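Long-range contacts in geranyl diphosphate synthase small subunit (Antirrhinum majus, PDB 3QKC), which probably serves as the small, regulatory subunit of a heteromeric prenyltransferase that makes geranyl diphosphate from dimethylallyl and isopentenyl diphosphates: residues A[56-60]-A[191-197]; A[76-80]-A[115-119]; A[83-88]-A[105-109]; A[143-147]-A[182-186]; A[172-176]-A[217-221]. Numbering follows the deposited sequence.

Interaction 1 of 5, residues A[56-60]-A[191-197]; sequences ACELV and GAILGGC
Two helix ends meet here within the all-helical isoprenyl diphosphate synthase fold. Helix 48-59 finishes at Leu59, and Val60 leaves helical geometry (phi/psi -102/7). Helix 169-195 gives way at Gly196, whose positive phi (74/97) turns the chain into extended Cys197 (-140/160). The backbones come closest at Cys57 and Gly191, with CA atoms 4.0 Å apart.

Backbone packing dominates at that point. Cys57 CA makes a CA-H...O contact of 3.3 Å with Gly191 O (angle at H 130°), and Ala56 CB lies 4.1 Å from Gly191 CA. A CB on Gly191 would clash with both Ala56 CB and Cys57 N, so the approach depends on glycine. At Gly195 a CB would likewise clash, 2.3 Å from Val60 CG2. Small residues thus permit this close helix contact.

Side chains packing on backbone, and one apolar side-chain pair, fill the remainder. Cys57 (chi1 t) sets SG 3.8 Å from Gly195 CA; Val60 (chi1 m) points toward the other segment and sets CG2 3.7 Å from Gly195 CA. Phe244 flanks Val60, and Leu205 of helix 199-219 touches Ala192. No hydrogen bond crosses. Where the chain turns beyond Gly196, Val60 CG1 rests 3.5 Å from Cys197 SG.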
# COMPACT_ATOMS: atom_id res chain seq x y z
N ALA A 56 -11.93 5.75 -19.40
CA ALA A 56 -10.68 5.86 -20.15
C ALA A 56 -10.38 4.54 -20.86
O ALA A 56 -9.96 4.53 -22.01
CB ALA A 56 -9.52 6.28 -19.24
N CYS A 57 -10.62 3.44 -20.15
CA CYS A 57 -10.44 2.09 -20.68
C CYS A 57 -11.35 1.80 -21.86
O CYS A 57 -10.92 1.23 -22.86
CB CYS A 57 -10.66 1.05 -19.57
SG CYS A 57 -10.30 -0.64 -20.09
N GLU A 58 -12.62 2.20 -21.74
CA GLU A 58 -13.60 2.03 -22.81
C GLU A 58 -13.29 2.92 -24.02
O GLU A 58 -13.32 2.45 -25.17
CB GLU A 58 -15.02 2.27 -22.29
CG GLU A 58 -15.51 1.15 -21.38
CD GLU A 58 -16.93 1.36 -20.87
OE1 GLU A 58 -17.56 0.37 -20.43
OE2 GLU A 58 -17.43 2.51 -20.89
N LEU A 59 -12.97 4.19 -23.74
CA LEU A 59 -12.47 5.12 -24.76
C LEU A 59 -11.48 4.49 -25.75
O LEU A 59 -11.53 4.78 -26.94
CB LEU A 59 -11.82 6.34 -24.10
CG LEU A 59 -11.20 7.41 -25.01
CD1 LEU A 59 -12.23 7.99 -25.98
CD2 LEU A 59 -10.57 8.53 -24.20
N VAL A 60 -10.58 3.63 -25.26
CA VAL A 60 -9.53 3.06 -26.12
C VAL A 60 -9.80 1.62 -26.58
O VAL A 60 -8.94 0.98 -27.18
CB VAL A 60 -8.11 3.17 -25.48
CG1 VAL A 60 -7.72 4.64 -25.29
CG2 VAL A 60 -8.04 2.41 -24.18
N GLY A 191 -6.82 3.09 -16.77
CA GLY A 191 -7.79 2.82 -17.83
C GLY A 191 -7.11 2.56 -19.16
O GLY A 191 -7.34 1.52 -19.80
N ALA A 192 -6.25 3.49 -19.55
CA ALA A 192 -5.57 3.42 -20.83
C ALA A 192 -4.62 2.22 -20.91
O ALA A 192 -4.60 1.51 -21.92
CB ALA A 192 -4.84 4.75 -21.11
N ILE A 193 -3.87 1.98 -19.84
CA ILE A 193 -2.92 0.87 -19.80
C ILE A 193 -3.68 -0.44 -19.95
O ILE A 193 -3.31 -1.29 -20.78
CB ILE A 193 -2.08 0.84 -18.49
CG1 ILE A 193 -0.99 1.93 -18.53
CG2 ILE A 193 -1.41 -0.53 -18.30
CD1 ILE A 193 -0.49 2.34 -17.13
N LEU A 194 -4.75 -0.57 -19.18
CA LEU A 194 -5.54 -1.80 -19.19
C LEU A 194 -6.31 -1.91 -20.49
O LEU A 194 -6.61 -3.01 -20.95
CB LEU A 194 -6.45 -1.88 -17.96
CG LEU A 194 -5.58 -1.94 -16.68
CD1 LEU A 194 -6.34 -1.50 -15.41
CD2 LEU A 194 -4.96 -3.34 -16.50
N GLY A 195 -6.59 -0.76 -21.09
CA GLY A 195 -7.30 -0.71 -22.36
C GLY A 195 -6.42 -1.16 -23.52
O GLY A 195 -6.93 -1.42 -24.60
N GLY A 196 -5.11 -1.27 -23.28
CA GLY A 196 -4.16 -1.60 -24.33
C GLY A 196 -3.99 -0.38 -25.21
O GLY A 196 -4.80 -0.12 -26.10
N CYS A 197 -2.95 0.39 -24.95
CA CYS A 197 -2.88 1.74 -25.48
C CYS A 197 -1.48 2.07 -25.96
O CYS A 197 -0.53 1.42 -25.56
CB CYS A 197 -3.26 2.72 -24.37
SG CYS A 197 -4.32 4.06 -24.85

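Interaction 2 of 5, residues A[76-80]-A[115-119]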
# COMPACT_ATOMS: atom_id res chain seq x y z
N LEU A 76 -10.54 2.91 -3.41
CA LEU A 76 -9.94 2.54 -2.11
C LEU A 76 -8.77 3.44 -1.70
O LEU A 76 -8.65 3.79 -0.51
CB LEU A 76 -9.52 1.06 -2.10
CG LEU A 76 -10.70 0.04 -2.09
CD1 LEU A 76 -10.25 -1.32 -2.57
CD2 LEU A 76 -11.36 -0.09 -0.70
N MET A 77 -7.91 3.83 -2.64
CA MET A 77 -6.82 4.75 -2.27
C MET A 77 -7.44 6.00 -1.71
O MET A 77 -7.00 6.52 -0.69
CB MET A 77 -5.90 5.13 -3.45
CG MET A 77 -5.08 3.99 -4.05
SD MET A 77 -4.07 3.04 -2.90
CE MET A 77 -5.17 1.61 -2.75
N HIS A 78 -8.47 6.49 -2.40
CA HIS A 78 -9.22 7.67 -2.01
C HIS A 78 -9.85 7.51 -0.63
O HIS A 78 -9.80 8.46 0.18
CB HIS A 78 -10.29 7.98 -3.06
CG HIS A 78 -11.45 8.81 -2.56
ND1 HIS A 78 -11.38 10.17 -2.39
CD2 HIS A 78 -12.73 8.47 -2.29
CE1 HIS A 78 -12.55 10.63 -1.98
NE2 HIS A 78 -13.39 9.61 -1.92
N VAL A 79 -10.46 6.35 -0.38
CA VAL A 79 -11.04 6.03 0.92
C VAL A 79 -9.96 6.01 1.99
O VAL A 79 -10.17 6.54 3.09
CB VAL A 79 -11.80 4.66 0.92
CG1 VAL A 79 -12.08 4.19 2.37
CG2 VAL A 79 -13.10 4.78 0.16
N ALA A 80 -8.81 5.41 1.68
CA ALA A 80 -7.73 5.40 2.66
C ALA A 80 -7.27 6.83 3.02
O ALA A 80 -7.16 7.17 4.20
CB ALA A 80 -6.58 4.51 2.23
N ILE A 115 -6.71 -0.92 3.99
CA ILE A 115 -7.32 -0.56 2.70
C ILE A 115 -6.29 -0.23 1.60
O ILE A 115 -6.49 -0.56 0.43
CB ILE A 115 -8.34 0.57 2.87
CG1 ILE A 115 -9.73 0.04 3.33
CG2 ILE A 115 -8.53 1.33 1.60
CD1 ILE A 115 -10.56 1.12 4.00
N ILE A 116 -5.19 0.43 1.97
CA ILE A 116 -4.17 0.74 0.97
C ILE A 116 -3.67 -0.45 0.15
O ILE A 116 -3.78 -0.40 -1.06
CB ILE A 116 -3.01 1.59 1.51
CG1 ILE A 116 -3.53 2.98 1.90
CG2 ILE A 116 -1.92 1.76 0.42
CD1 ILE A 116 -2.63 3.78 2.84
N PRO A 117 -3.14 -1.52 0.78
CA PRO A 117 -2.65 -2.65 -0.01
C PRO A 117 -3.76 -3.55 -0.59
O PRO A 117 -3.56 -4.22 -1.62
CB PRO A 117 -1.83 -3.46 1.01
CG PRO A 117 -2.45 -3.12 2.35
CD PRO A 117 -2.78 -1.66 2.21
N PHE A 118 -4.90 -3.59 0.08
CA PHE A 118 -6.04 -4.36 -0.37
C PHE A 118 -6.40 -4.00 -1.81
O PHE A 118 -6.56 -4.88 -2.65
CB PHE A 118 -7.23 -4.09 0.55
CG PHE A 118 -8.39 -5.01 0.32
CD1 PHE A 118 -9.38 -4.67 -0.59
CD2 PHE A 118 -8.49 -6.23 1.00
CE1 PHE A 118 -10.45 -5.51 -0.81
CE2 PHE A 118 -9.56 -7.08 0.78
CZ PHE A 118 -10.55 -6.71 -0.13
N GLY A 119 -6.51 -2.71 -2.11
CA GLY A 119 -6.72 -2.27 -3.48
C GLY A 119 -5.66 -2.77 -4.45
O GLY A 119 -5.98 -3.23 -5.56
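Ile115, Leu76 and Met77 supply most of this interface between two almost exactly antiparallel helices, whose local axes run at 174° and approach to 8.5 Å. Ile115 loses 83 Å² to the contact. Its CG2 sits 3.2 Å from Leu76 O, 3.8 Å from Leu76 CB and 3.8 Å from Ala80 CB, so the methyl occupies the gap between residues one turn apart; its CD1 reaches Val79 CG1 at 3.8 Å.

Leu76 (70 Å²) extends the packing in the other direction, with CD1 3.8 Å from Gly119 CA and 4.0 Å from Phe118 CD1, at the edge of the ring. Met77 (57 Å²) starts sideways, but its end bends in until CE is 3.0 Å from Ile116 O and 4.2 Å from Gly119 CA. An ideal CB on Gly119 would lie 2.9 Å from Met77 CE, a clash. Pro117 explains a kink here, because its nitrogen cannot bond to the preceding turn.

In this central pair of the prenyl synthase bundle, helix 105-126 lies at the dimer interface, Ile116 packing on Ile116 of the second subunit, and helix 68-85 backs it from within the subunit. With no hydrogen bond between the segments, the contact rests on apolar packing.

Interaction 3 of 5, residues A[83-88]-A[105-109]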
# COMPACT_ATOMS: atom_id res chain seq x y z
N THR A 83 -10.15 8.72 5.02
CA THR A 83 -10.18 8.22 6.39
C THR A 83 -9.05 8.81 7.24
O THR A 83 -9.27 9.27 8.37
CB THR A 83 -10.02 6.70 6.41
OG1 THR A 83 -10.99 6.11 5.53
CG2 THR A 83 -10.18 6.14 7.80
N HIS A 84 -7.84 8.78 6.70
CA HIS A 84 -6.70 9.30 7.45
C HIS A 84 -6.70 10.81 7.63
O HIS A 84 -6.22 11.31 8.65
CB HIS A 84 -5.40 8.79 6.86
CG HIS A 84 -5.07 7.40 7.28
ND1 HIS A 84 -3.87 6.80 6.99
CD2 HIS A 84 -5.77 6.50 8.02
CE1 HIS A 84 -3.85 5.58 7.50
NE2 HIS A 84 -5.00 5.37 8.13
N GLU A 85 -7.26 11.52 6.66
CA GLU A 85 -7.41 12.97 6.70
C GLU A 85 -8.41 13.42 7.76
O GLU A 85 -8.29 14.52 8.28
CB GLU A 85 -7.88 13.50 5.35
CG GLU A 85 -6.75 13.90 4.40
CD GLU A 85 -7.20 13.89 2.93
OE1 GLU A 85 -6.44 13.41 2.09
OE2 GLU A 85 -8.33 14.32 2.63
N ASN A 86 -9.42 12.59 8.02
CA ASN A 86 -10.46 12.93 8.98
C ASN A 86 -10.20 12.24 10.29
O ASN A 86 -10.99 12.34 11.21
CB ASN A 86 -11.83 12.56 8.43
CG ASN A 86 -12.27 13.48 7.30
OD1 ASN A 86 -12.82 14.54 7.54
ND2 ASN A 86 -12.04 13.06 6.06
N LEU A 87 -9.06 11.56 10.38
CA LEU A 87 -8.67 10.86 11.59
C LEU A 87 -8.34 11.83 12.76
O LEU A 87 -7.43 12.65 12.65
CB LEU A 87 -7.48 9.97 11.29
CG LEU A 87 -6.87 9.16 12.42
CD1 LEU A 87 -7.91 8.21 12.96
CD2 LEU A 87 -5.67 8.39 11.89
N PRO A 88 -9.08 11.72 13.88
CA PRO A 88 -8.77 12.57 15.05
C PRO A 88 -7.43 12.20 15.69
O PRO A 88 -7.26 11.07 16.15
CB PRO A 88 -9.91 12.26 16.02
CG PRO A 88 -10.99 11.68 15.19
CD PRO A 88 -10.28 10.91 14.10
N PRO A 105 -10.72 6.33 16.76
CA PRO A 105 -9.52 6.70 16.02
C PRO A 105 -8.56 5.54 15.74
O PRO A 105 -8.13 5.38 14.59
CB PRO A 105 -8.87 7.75 16.93
CG PRO A 105 -10.05 8.47 17.50
CD PRO A 105 -11.07 7.37 17.76
N ASN A 106 -8.25 4.72 16.75
CA ASN A 106 -7.29 3.63 16.56
C ASN A 106 -7.71 2.67 15.46
O ASN A 106 -6.87 2.18 14.70
CB ASN A 106 -6.97 2.88 17.88
CG ASN A 106 -8.23 2.42 18.63
OD1 ASN A 106 -9.32 2.38 18.08
ND2 ASN A 106 -8.06 2.05 19.90
N ILE A 107 -9.02 2.41 15.38
CA ILE A 107 -9.62 1.53 14.38
C ILE A 107 -9.60 2.14 12.99
O ILE A 107 -9.34 1.46 12.00
CB ILE A 107 -11.08 1.18 14.78
CG1 ILE A 107 -11.13 0.48 16.15
CG2 ILE A 107 -11.79 0.36 13.69
CD1 ILE A 107 -10.32 -0.79 16.22
N GLU A 108 -9.91 3.42 12.89
CA GLU A 108 -9.79 4.13 11.62
C GLU A 108 -8.36 4.13 11.10
O GLU A 108 -8.14 4.05 9.90
CB GLU A 108 -10.33 5.55 11.73
CG GLU A 108 -11.85 5.62 11.86
CD GLU A 108 -12.36 7.04 12.08
OE1 GLU A 108 -11.54 7.94 12.38
OE2 GLU A 108 -13.58 7.27 11.93
N LEU A 109 -7.39 4.21 12.01
CA LEU A 109 -5.97 4.24 11.61
C LEU A 109 -5.56 2.93 10.93
O LEU A 109 -5.01 2.93 9.85
CB LEU A 109 -5.06 4.52 12.81
CG LEU A 109 -3.53 4.36 12.65
CD1 LEU A 109 -2.94 5.41 11.69
CD2 LEU A 109 -2.87 4.45 14.00
O HOH W 1 -11.60 9.41 9.62
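Leu87 is the main projection of segment 83-88. Its t,p rotamer carries the branched end into a hollow formed by Pro105, Glu108 and Leu109, positions that line one side of the first turns of helix 105-126: CD1 lies 3.3 Å from Pro105 O and 3.7 Å from Glu108 OE1, while CD2 is 4.0 Å from Leu109 CB. Beside it the two prolines abut, Pro88 CG against Pro105 CG at 4.1 Å, and Pro88 CD leans on Glu108 OE1 at 3.7 Å. Thr83, one turn earlier, fits its methyl against the helix, with CG2 3.6 Å from Glu108 O and 4.0 Å from Glu108 CB; its hydroxyl bonds back to Val79 O.

The segment spans the C-terminal end of helix 68-85 and the loop that follows, the region where catalytic prenyl synthases carry their first aspartate-rich motif; here the corresponding positions appear to be Glu85 and Asn86, consistent with a non-catalytic subunit.

His84 provides the one direct hydrogen bond, the ring edge presenting NE2 to Leu109 O at 3.0 Å (157°). A space between the segments holds water 1, which donates to Thr83 O at 2.6 Å and weakly to Glu108 OE1 at 3.1 Å. Glu108 OE2 is hydrogen-bonded to His101 ND1. Beyond His84, Leu109 of the second subunit packs against both the imidazole and its own counterpart, Leu109.

Interaction 4 of 5, residues A[143-147]-A[182-186]; sequences ELTRV and TLHAC
Helices 134-148 and 169-195 lie side by side as antiparallel neighbours in the core of the isoprenyl synthase helical bundle. Both segments are helical throughout; their local axes are 9.2 Å apart at closest and run at 179°. The register pairs Val147 with Thr182 (CA-CA 5.7 Å) and Glu143 with Cys186 (5.6 Å).

Thr182 points toward the partner, and its O lies 3.4 Å from Val147 CG2. The methyls Thr182 CG2 and Val147 CG2 are 3.7 Å apart, and Thr182 CG2 also lies 3.9 Å from Arg146 NH1; the threonine hydroxyl bonds to Lys177 O and Lys178 O of its own helix. Leu183 starts away but returns, placing CD1 3.5 Å from Val147 CG2, which also sits 3.4 Å from Leu183 CA. Val147 (chi1 p) is therefore wedged between these two residues.

Ala185 CB reaches the guanidinium edge at Arg146 NH2, 4.3 Å away. Arg146 (chi1 t, chi2 t, chi3 p) starts sideways and brings its end nearer. That NH2 also forms a long salt bridge of 3.6 Å to Glu143 OE1, whereas Glu143 OE2 is paired with Arg206 of helix 199-219.

Cys186, the first cysteine of a CxxxC sequence completed by Cys190, buries 88 Å² in the contact. Its CB meets Val147 CB at 3.8 Å, and with chi1 t its SG lies 4.0 Å from Leu144 CG and 3.7 Å from Leu144 CA.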
# COMPACT_ATOMS: atom_id res chain seq x y z
N GLU A 143 1.25 2.72 -11.36
CA GLU A 143 0.41 3.92 -11.37
C GLU A 143 -0.29 4.18 -10.04
O GLU A 143 -0.31 5.32 -9.57
CB GLU A 143 -0.66 3.86 -12.47
CG GLU A 143 -0.16 4.19 -13.85
CD GLU A 143 0.48 5.56 -13.94
OE1 GLU A 143 -0.12 6.56 -13.52
OE2 GLU A 143 1.60 5.63 -14.46
N LEU A 144 -0.89 3.14 -9.48
CA LEU A 144 -1.61 3.25 -8.22
C LEU A 144 -0.68 3.50 -7.03
O LEU A 144 -1.05 4.21 -6.12
CB LEU A 144 -2.46 1.99 -7.97
CG LEU A 144 -3.63 1.83 -8.94
CD1 LEU A 144 -3.75 0.38 -9.45
CD2 LEU A 144 -4.92 2.31 -8.31
N THR A 145 0.52 2.90 -7.03
CA THR A 145 1.49 3.16 -5.97
C THR A 145 1.97 4.61 -6.01
O THR A 145 2.29 5.22 -4.97
CB THR A 145 2.71 2.23 -6.03
OG1 THR A 145 3.38 2.39 -7.29
CG2 THR A 145 2.32 0.76 -5.83
N ARG A 146 1.99 5.17 -7.22
CA ARG A 146 2.45 6.53 -7.47
C ARG A 146 1.44 7.54 -6.91
O ARG A 146 1.81 8.60 -6.42
CB ARG A 146 2.65 6.73 -8.97
CG ARG A 146 3.42 7.99 -9.36
CD ARG A 146 3.61 8.14 -10.89
NE ARG A 146 2.39 8.49 -11.64
CZ ARG A 146 1.77 9.68 -11.60
NH1 ARG A 146 2.22 10.65 -10.82
NH2 ARG A 146 0.68 9.89 -12.34
N VAL A 147 0.15 7.21 -6.99
CA VAL A 147 -0.90 8.12 -6.55
C VAL A 147 -0.99 8.25 -5.02
O VAL A 147 -1.28 9.31 -4.48
CB VAL A 147 -2.27 7.75 -7.16
CG1 VAL A 147 -2.88 6.53 -6.48
CG2 VAL A 147 -3.22 8.93 -7.06
N THR A 182 -3.71 13.99 -8.98
CA THR A 182 -2.96 12.75 -9.19
C THR A 182 -3.89 11.55 -9.19
O THR A 182 -3.68 10.60 -9.96
CB THR A 182 -1.80 12.59 -8.17
OG1 THR A 182 -1.00 13.78 -8.19
CG2 THR A 182 -0.91 11.41 -8.54
N LEU A 183 -4.94 11.60 -8.37
CA LEU A 183 -5.92 10.50 -8.36
C LEU A 183 -6.59 10.31 -9.72
O LEU A 183 -6.68 9.19 -10.21
CB LEU A 183 -6.93 10.66 -7.24
CG LEU A 183 -7.56 9.44 -6.56
CD1 LEU A 183 -6.61 8.29 -6.35
CD2 LEU A 183 -8.14 9.88 -5.22
N HIS A 184 -7.02 11.40 -10.35
CA HIS A 184 -7.63 11.29 -11.69
C HIS A 184 -6.61 10.85 -12.77
O HIS A 184 -6.91 10.01 -13.63
CB HIS A 184 -8.31 12.60 -12.07
CG HIS A 184 -9.60 12.85 -11.36
ND1 HIS A 184 -9.67 13.13 -10.01
CD2 HIS A 184 -10.88 12.89 -11.81
CE1 HIS A 184 -10.94 13.32 -9.67
NE2 HIS A 184 -11.69 13.19 -10.75
N ALA A 185 -5.40 11.42 -12.70
CA ALA A 185 -4.32 11.08 -13.62
C ALA A 185 -4.07 9.56 -13.61
O ALA A 185 -4.04 8.92 -14.66
CB ALA A 185 -3.05 11.85 -13.25
N CYS A 186 -3.94 9.00 -12.41
CA CYS A 186 -3.76 7.58 -12.20
C CYS A 186 -4.93 6.76 -12.73
O CYS A 186 -4.75 5.74 -13.42
CB CYS A 186 -3.56 7.31 -10.72
SG CYS A 186 -3.64 5.56 -10.28

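Interaction 5 of 5, residues A[172-176]-A[217-221]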
# COMPACT_ATOMS: atom_id res chain seq x y z
N ILE A 172 -2.59 26.22 -2.64
CA ILE A 172 -3.89 25.54 -2.66
C ILE A 172 -4.04 24.73 -3.94
O ILE A 172 -4.37 23.53 -3.89
CB ILE A 172 -5.07 26.52 -2.47
CG1 ILE A 172 -5.09 27.05 -1.04
CG2 ILE A 172 -6.40 25.84 -2.80
CD1 ILE A 172 -5.98 28.27 -0.84
N GLU A 173 -3.79 25.37 -5.09
CA GLU A 173 -3.80 24.67 -6.37
C GLU A 173 -2.87 23.47 -6.35
O GLU A 173 -3.26 22.39 -6.79
CB GLU A 173 -3.44 25.60 -7.53
CG GLU A 173 -3.61 24.94 -8.90
CD GLU A 173 -3.41 25.88 -10.08
OE1 GLU A 173 -3.27 27.11 -9.87
OE2 GLU A 173 -3.40 25.38 -11.23
N TYR A 174 -1.64 23.66 -5.85
CA TYR A 174 -0.66 22.58 -5.79
C TYR A 174 -1.19 21.37 -5.02
O TYR A 174 -0.98 20.23 -5.43
CB TYR A 174 0.66 23.04 -5.16
CG TYR A 174 1.73 21.95 -5.12
CD1 TYR A 174 2.28 21.46 -6.31
CD2 TYR A 174 2.16 21.39 -3.92
CE1 TYR A 174 3.25 20.45 -6.30
CE2 TYR A 174 3.13 20.38 -3.90
CZ TYR A 174 3.67 19.92 -5.10
OH TYR A 174 4.64 18.93 -5.11
N VAL A 175 -1.85 21.64 -3.90
CA VAL A 175 -2.46 20.59 -3.09
C VAL A 175 -3.55 19.85 -3.88
O VAL A 175 -3.61 18.62 -3.82
CB VAL A 175 -2.97 21.15 -1.73
CG1 VAL A 175 -3.95 20.19 -1.06
CG2 VAL A 175 -1.78 21.47 -0.81
N CYS A 176 -4.36 20.59 -4.65
CA CYS A 176 -5.41 20.00 -5.48
C CYS A 176 -4.86 19.13 -6.60
O CYS A 176 -5.38 18.04 -6.88
CB CYS A 176 -6.31 21.08 -6.07
SG CYS A 176 -7.39 21.84 -4.85
N GLY A 217 -10.59 19.04 -7.51
CA GLY A 217 -10.00 19.57 -6.29
C GLY A 217 -10.35 21.01 -5.99
O GLY A 217 -10.79 21.33 -4.88
N LEU A 218 -10.16 21.89 -6.98
CA LEU A 218 -10.40 23.32 -6.82
C LEU A 218 -11.85 23.66 -6.48
O LEU A 218 -12.12 24.53 -5.64
CB LEU A 218 -9.97 24.09 -8.06
CG LEU A 218 -8.47 24.29 -8.30
CD1 LEU A 218 -8.21 24.89 -9.67
CD2 LEU A 218 -7.83 25.15 -7.20
N LEU A 219 -12.78 22.98 -7.15
CA LEU A 219 -14.21 23.11 -6.87
C LEU A 219 -14.51 22.76 -5.42
O LEU A 219 -15.33 23.42 -4.78
CB LEU A 219 -15.03 22.22 -7.80
CG LEU A 219 -15.64 22.83 -9.07
CD1 LEU A 219 -14.62 23.53 -9.95
CD2 LEU A 219 -16.35 21.73 -9.85
N GLY A 220 -13.84 21.73 -4.91
CA GLY A 220 -13.98 21.28 -3.52
C GLY A 220 -13.44 22.24 -2.47
O GLY A 220 -13.59 22.00 -1.27
N LYS A 221 -12.79 23.31 -2.93
CA LYS A 221 -12.42 24.45 -2.09
C LYS A 221 -13.51 25.51 -2.16
O LYS A 221 -13.87 26.12 -1.14
CB LYS A 221 -11.07 25.04 -2.54
CG LYS A 221 -9.90 24.76 -1.59
CD LYS A 221 -9.54 23.27 -1.49
CE LYS A 221 -8.52 23.05 -0.39
NZ LYS A 221 -8.06 21.65 -0.30
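Ile172 opens the contact with its side chain directed toward segment 217-221, where CG2 meets Lys221 CG at 3.9 Å; Leu163 and Phe226 close around the same isoleucine. Glu173 starts away from the partner, so it contributes mainly its near end: CA is 4.1 Å and CB 4.4 Å from Leu218 CD2. Its carboxylate forms a salt bridge with Arg229 on helix 227-241, outside the two segments.

In the prenyl synthase fold this is where the N-terminal part of the long helix 169-195 meets the far end of helix 199-219, the next helix in the chain. Three residues separate the two helices, and the start of the first meets the end of the second, so they form an antiparallel pair.

Val175 lies sideways and touches the partner at the limit of contact, CG1 being 4.4 Å from Lys221 NZ; that amine has a long, weak ion pair with Glu160. Cys176 makes the tightest approach. Cys176 CA lies 4.7 Å from Gly217 CA. An ideal CB on Gly217 would stand 2.7 Å from Cys176 CB, a clash that the glycine avoids. With chi1 m, Cys176 SG lies 3.3 Å from Gly217 C, 3.5 Å from Leu218 N and 4.1 Å from Leu218 CD2.

Overall arrangement
From the N terminus, helix 48-59 opens interaction 1, a loop that closes only at 191-197 and encloses interactions 2, 3 and 4. Helix 68-85 then pairs with helix 105-126 twice: interaction 3 closes the short inner loop and interaction 2 the wider one around it, their centres 13 Å apart, and both touch the second subunit. Interaction 4 follows in series, tying helix 134-148 to helix 169-195; it packs on interaction 2 through His78-Leu183 and Met77-Val147, and on interaction 1 through Glu143-Ile193. Interaction 5 crosses both 1 and 4, bringing in helix 199-219. Helix 169-195 thus takes part in three of the five contacts.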